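Local coordinates for protein SsfS6 (Streptomyces sp. SF2575, PDB 4FZR) that is a two-domain protein of the GT-B glycosyltransferase superfamily, related to the erythromycin biosynthesis protein CIII, at residues Pro137-Ser151 with Leu175-Val189. Sequence-based numbering, arbitrary orientation.
Sequences PLVAATLGIPWIEQS and LGLTDFPDPLLSIDV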
loop_
_atom_site.group_PDB
_atom_site.type_symbol
_atom_site.label_atom_id
_atom_site.label_comp_id
_atom_site.label_asym_id
_atom_site.label_seq_id
_atom_site.Cartn_x
_atom_site.Cartn_y
_atom_site.Cartn_z
ATOM N N PRO A 137 21.073 7.884 7.230
ATOM C CA PRO A 137 21.789 8.941 7.956
ATOM C C PRO A 137 22.966 9.515 7.168
ATOM O O PRO A 137 23.237 10.712 7.262
ATOM C CB PRO A 137 22.303 8.221 9.202
ATOM C CG PRO A 137 21.350 7.111 9.415
ATOM C CD PRO A 137 20.893 6.676 8.052
ATOM N N LEU A 138 23.655 8.670 6.407
ATOM C CA LEU A 138 24.791 9.125 5.613
ATOM C C LEU A 138 24.339 10.053 4.490
ATOM O O LEU A 138 24.857 11.159 4.346
ATOM C CB LEU A 138 25.555 7.938 5.025
ATOM C CG LEU A 138 26.765 8.334 4.174
ATOM C CD1 LEU A 138 27.723 9.199 4.983
ATOM C CD2 LEU A 138 27.478 7.105 3.630
ATOM N N VAL A 139 23.375 9.601 3.695
ATOM C CA VAL A 139 22.862 10.413 2.596
ATOM C C VAL A 139 22.316 11.733 3.128
ATOM O O VAL A 139 22.584 12.797 2.571
ATOM C CB VAL A 139 21.749 9.691 1.813
ATOM C CG1 VAL A 139 21.190 10.603 0.724
ATOM C CG2 VAL A 139 22.276 8.406 1.200
ATOM N N ALA A 140 21.546 11.651 4.209
ATOM C CA ALA A 140 20.995 12.835 4.860
ATOM C C ALA A 140 22.104 13.807 5.257
ATOM O O ALA A 140 22.059 14.990 4.916
ATOM C CB ALA A 140 20.184 12.429 6.084
ATOM N N ALA A 141 23.097 13.299 5.979
ATOM C CA ALA A 141 24.217 14.111 6.436
ATOM C C ALA A 141 24.966 14.709 5.251
ATOM O O ALA A 141 25.527 15.802 5.344
ATOM C CB ALA A 141 25.161 13.270 7.290
ATOM N N THR A 142 24.967 13.990 4.134
ATOM C CA THR A 142 25.690 14.427 2.947
ATOM C C THR A 142 24.975 15.583 2.244
ATOM O O THR A 142 25.625 16.498 1.739
ATOM C CB THR A 142 25.902 13.261 1.950
ATOM O OG1 THR A 142 26.636 12.205 2.584
ATOM C CG2 THR A 142 26.675 13.726 0.728
ATOM N N LEU A 143 23.644 15.544 2.221
ATOM C CA LEU A 143 22.857 16.584 1.558
ATOM C C LEU A 143 22.422 17.672 2.534
ATOM O O LEU A 143 21.820 18.668 2.135
ATOM C CB LEU A 143 21.604 15.992 0.907
ATOM C CG LEU A 143 21.747 14.926 -0.180
ATOM C CD1 LEU A 143 20.370 14.605 -0.746
ATOM C CD2 LEU A 143 22.691 15.368 -1.286
ATOM N N GLY A 144 22.709 17.473 3.815
ATOM C CA GLY A 144 22.301 18.416 4.839
ATOM C C GLY A 144 20.792 18.525 4.977
ATOM O O GLY A 144 20.241 19.626 4.961
ATOM N N ILE A 145 20.125 17.381 5.110
ATOM C CA ILE A 145 18.683 17.347 5.340
ATOM C C ILE A 145 18.375 16.446 6.534
ATOM O O ILE A 145 19.156 15.550 6.857
ATOM C CB ILE A 145 17.912 16.837 4.100
ATOM C CG1 ILE A 145 18.267 15.374 3.808
ATOM C CG2 ILE A 145 18.182 17.737 2.892
ATOM C CD1 ILE A 145 17.590 14.823 2.578
ATOM N N PRO A 146 17.240 16.690 7.207
ATOM C CA PRO A 146 16.855 15.895 8.381
ATOM C C PRO A 146 16.528 14.447 8.023
ATOM O O PRO A 146 16.208 14.164 6.873
ATOM C CB PRO A 146 15.602 16.614 8.899
ATOM C CG PRO A 146 15.090 17.394 7.736
ATOM C CD PRO A 146 16.281 17.772 6.927
ATOM N N TRP A 147 16.614 13.540 8.991
ATOM C CA TRP A 147 16.228 12.154 8.749
ATOM C C TRP A 147 15.458 11.588 9.935
ATOM O O TRP A 147 15.575 12.078 11.056
ATOM C CB TRP A 147 17.451 11.284 8.424
ATOM C CG TRP A 147 18.421 11.132 9.548
ATOM C CD1 TRP A 147 19.314 12.062 9.993
ATOM C CD2 TRP A 147 18.612 9.968 10.364
ATOM N NE1 TRP A 147 20.044 11.554 11.039
ATOM C CE2 TRP A 147 19.633 10.270 11.287
ATOM C CE3 TRP A 147 18.016 8.704 10.404
ATOM C CZ2 TRP A 147 20.070 9.353 12.242
ATOM C CZ3 TRP A 147 18.450 7.795 11.353
ATOM C CH2 TRP A 147 19.469 8.124 12.258
ATOM N N ILE A 148 14.660 10.561 9.673
ATOM C CA ILE A 148 13.844 9.941 10.702
ATOM C C ILE A 148 14.255 8.487 10.875
ATOM O O ILE A 148 14.519 7.783 9.900
ATOM C CB ILE A 148 12.351 10.033 10.354
ATOM C CG1 ILE A 148 11.887 11.484 10.460
ATOM C CG2 ILE A 148 11.525 9.156 11.282
ATOM C CD1 ILE A 148 10.939 11.890 9.373
ATOM N N GLU A 149 14.309 8.055 12.128
ATOM C CA GLU A 149 14.766 6.719 12.470
ATOM C C GLU A 149 13.604 5.914 13.030
ATOM O O GLU A 149 13.002 6.303 14.028
ATOM C CB GLU A 149 15.884 6.819 13.512
ATOM C CG GLU A 149 16.456 5.488 13.977
ATOM C CD GLU A 149 17.445 5.650 15.124
ATOM O OE1 GLU A 149 17.052 6.189 16.180
ATOM O OE2 GLU A 149 18.616 5.244 14.970
ATOM N N GLN A 150 13.276 4.799 12.382
ATOM C CA GLN A 150 12.274 3.888 12.923
ATOM C C GLN A 150 12.905 2.571 13.362
ATOM O O GLN A 150 13.653 1.945 12.614
ATOM C CB GLN A 150 11.158 3.603 11.914
ATOM C CG GLN A 150 10.018 2.791 12.523
ATOM C CD GLN A 150 9.024 2.263 11.504
ATOM O OE1 GLN A 150 8.585 2.986 10.608
ATOM N NE2 GLN A 150 8.659 0.992 11.643
ATOM N N SER A 151 12.595 2.163 14.588
ATOM C CA SER A 151 12.957 0.840 15.073
ATOM C C SER A 151 11.949 -0.179 14.559
ATOM O O SER A 151 10.743 0.052 14.611
ATOM C CB SER A 151 12.982 0.810 16.601
ATOM O OG SER A 151 12.961 -0.523 17.076
ATOM N N LEU A 175 32.910 13.865 5.291
ATOM C CA LEU A 175 31.877 14.849 5.590
ATOM C C LEU A 175 32.306 15.790 6.713
ATOM O O LEU A 175 31.590 16.734 7.045
ATOM C CB LEU A 175 30.576 14.147 5.993
ATOM C CG LEU A 175 29.819 13.351 4.928
ATOM C CD1 LEU A 175 28.337 13.296 5.282
ATOM C CD2 LEU A 175 30.026 13.943 3.545
ATOM N N GLY A 176 33.471 15.531 7.298
ATOM C CA GLY A 176 33.939 16.305 8.433
ATOM C C GLY A 176 33.105 15.998 9.660
ATOM O O GLY A 176 32.664 16.905 10.365
ATOM N N LEU A 177 32.885 14.708 9.903
ATOM C CA LEU A 177 32.053 14.252 11.014
ATOM C C LEU A 177 32.661 13.016 11.671
ATOM O O LEU A 177 33.391 12.258 11.033
ATOM C CB LEU A 177 30.645 13.911 10.521
ATOM C CG LEU A 177 29.845 15.039 9.865
ATOM C CD1 LEU A 177 28.754 14.462 8.973
ATOM C CD2 LEU A 177 29.244 15.965 10.913
ATOM N N THR A 178 32.352 12.816 12.946
ATOM C CA THR A 178 32.770 11.609 13.649
ATOM C C THR A 178 31.558 10.730 13.960
ATOM O O THR A 178 31.701 9.555 14.302
ATOM C CB THR A 178 33.505 11.951 14.960
ATOM O OG1 THR A 178 32.569 12.421 15.938
ATOM C CG2 THR A 178 34.564 13.018 14.715
ATOM N N ASP A 179 30.369 11.312 13.834
ATOM C CA ASP A 179 29.122 10.607 14.094
ATOM C C ASP A 179 28.066 11.130 13.130
ATOM O O ASP A 179 28.290 12.119 12.432
ATOM C CB ASP A 179 28.677 10.848 15.538
ATOM C CG ASP A 179 27.647 9.839 16.015
ATOM O OD1 ASP A 179 26.880 9.315 15.180
ATOM O OD2 ASP A 179 27.603 9.572 17.233
ATOM N N PHE A 180 26.917 10.464 13.086
ATOM C CA PHE A 180 25.803 10.936 12.278
ATOM C C PHE A 180 25.046 12.017 13.023
ATOM O O PHE A 180 24.868 11.928 14.240
ATOM C CB PHE A 180 24.844 9.792 11.958
ATOM C CG PHE A 180 25.397 8.793 10.990
ATOM C CD1 PHE A 180 25.651 9.149 9.677
ATOM C CD2 PHE A 180 25.648 7.492 11.388
ATOM C CE1 PHE A 180 26.154 8.229 8.782
ATOM C CE2 PHE A 180 26.151 6.567 10.496
ATOM C CZ PHE A 180 26.405 6.937 9.192
ATOM N N PRO A 181 24.592 13.047 12.298
ATOM C CA PRO A 181 23.729 14.035 12.946
ATOM C C PRO A 181 22.479 13.352 13.482
ATOM O O PRO A 181 22.026 12.368 12.899
ATOM C CB PRO A 181 23.393 15.020 11.816
ATOM C CG PRO A 181 23.731 14.304 10.545
ATOM C CD PRO A 181 24.832 13.355 10.879
ATOM N N ASP A 182 21.940 13.850 14.586
ATOM C CA ASP A 182 20.802 13.199 15.215
ATOM C C ASP A 182 19.575 13.182 14.315
ATOM O O ASP A 182 19.377 14.081 13.495
ATOM C CB ASP A 182 20.466 13.874 16.540
ATOM C CG ASP A 182 21.434 13.496 17.635
ATOM O OD1 ASP A 182 22.579 13.118 17.303
ATOM O OD2 ASP A 182 21.053 13.570 18.820
ATOM N N PRO A 183 18.751 12.138 14.457
ATOM C CA PRO A 183 17.511 12.068 13.684
ATOM C C PRO A 183 16.497 13.096 14.166
ATOM O O PRO A 183 16.469 13.415 15.353
ATOM C CB PRO A 183 17.007 10.649 13.960
ATOM C CG PRO A 183 17.619 10.274 15.273
ATOM C CD PRO A 183 18.964 10.932 15.277
ATOM N N LEU A 184 15.692 13.618 13.248
ATOM C CA LEU A 184 14.595 14.506 13.605
ATOM C C LEU A 184 13.714 13.812 14.641
ATOM O O LEU A 184 13.437 14.356 15.711
ATOM C CB LEU A 184 13.776 14.842 12.358
ATOM C CG LEU A 184 12.779 15.996 12.454
ATOM C CD1 LEU A 184 13.505 17.326 12.589
ATOM C CD2 LEU A 184 11.863 15.995 11.239
ATOM N N LEU A 185 13.271 12.606 14.300
ATOM C CA LEU A 185 12.531 11.745 15.212
ATOM C C LEU A 185 13.245 10.411 15.328
ATOM O O LEU A 185 13.841 9.934 14.365
ATOM C CB LEU A 185 11.120 11.485 14.683
ATOM C CG LEU A 185 9.980 12.417 15.083
ATOM C CD1 LEU A 185 8.658 11.805 14.651
ATOM C CD2 LEU A 185 9.985 12.675 16.578
ATOM N N SER A 186 13.181 9.807 16.506
ATOM C CA SER A 186 13.659 8.445 16.682
ATOM C C SER A 186 12.519 7.617 17.251
ATOM O O SER A 186 12.128 7.783 18.405
ATOM C CB SER A 186 14.877 8.394 17.599
ATOM O OG SER A 186 15.285 7.050 17.806
ATOM N N ILE A 187 11.993 6.719 16.430
ATOM C CA ILE A 187 10.735 6.058 16.736
ATOM C C ILE A 187 10.942 4.663 17.308
ATOM O O ILE A 187 11.829 3.922 16.882
ATOM C CB ILE A 187 9.841 6.011 15.487
ATOM C CG1 ILE A 187 9.657 7.438 14.954
ATOM C CG2 ILE A 187 8.507 5.353 15.810
ATOM C CD1 ILE A 187 8.973 7.531 13.622
ATOM N N ASP A 188 10.113 4.325 18.289
ATOM C CA ASP A 188 10.231 3.072 19.017
ATOM C C ASP A 188 8.872 2.385 19.091
ATOM O O ASP A 188 7.844 3.045 19.250
ATOM C CB ASP A 188 10.760 3.347 20.425
ATOM C CG ASP A 188 11.179 2.090 21.146
ATOM O OD1 ASP A 188 10.314 1.454 21.784
ATOM O OD2 ASP A 188 12.376 1.738 21.072
ATOM N N VAL A 189 8.869 1.059 18.984
ATOM C CA VAL A 189 7.620 0.304 18.900
ATOM C C VAL A 189 7.430 -0.676 20.064
ATOM O O VAL A 189 6.417 -1.372 20.140
ATOM C CB VAL A 189 7.520 -0.459 17.556
ATOM C CG1 VAL A 189 7.339 0.521 16.400
ATOM C CG2 VAL A 189 8.751 -1.332 17.335
HETATM O O HOH W 1 18.001 14.966 11.645
HETATM O O HOH W 2 14.236 -0.377 19.437
#
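The indole of Trp147 lies between two prolines. Pro183 CB sits over the six-membered ring, 3.7 Å from its centroid and 10° off the normal, while Pro137 CG, from the helix of the same segment, sits off-centre on the opposite face. A chi1 of 66° places CG between the backbone N and carbonyl carbon, turning the ring back along 181-183, where NE1 donates to Pro181 O at 2.8 Å. That oxygen lies in the indole plane, but the N-H comes from above the carbonyl plane. With a proline on each face and this bond at its edge, the ring is probably held in its rotation. Pro137 CB also rests on the face of the buried Phe180 ring, and Ala141 CB touches Pro181 CD at 3.6 Å.

From here strands 147-150 and 185-188 run parallel. Glu149 straddles Ser186: its N donates to Leu185 O, and its O accepts from Ile187 N at 2.6 Å in a nearly straight bond. Its extended side chain, CG anti to the backbone N (chi1 180°), brings OE1 to Ser186 OG at 2.6 Å; the other carboxylate oxygen pairs with Lys161. On the other sheet face Ile148 CG2 meets Ile187 CD1 at 3.8 Å, beneath helix 388-395. At the strand end a water joins Ser151 OG to Asp188 OD2, the latter by a long bond; the Asp188 carboxylate pairs with Lys204.

The margins are looser and more open to solvent. Leu175 CD1 lies against Thr142 OG1 (3.4 Å) and Ala141 CB, and exposed Leu184 meets Pro146 only CB to CB, at 4.3 Å.

Strand 147-150 lies between 126-130 and 185-188, and helices 158-167 and 169-173 link it to the latter: a beta-alpha-beta crossover in the Rossmann-like N-terminal domain of a GT-B fold.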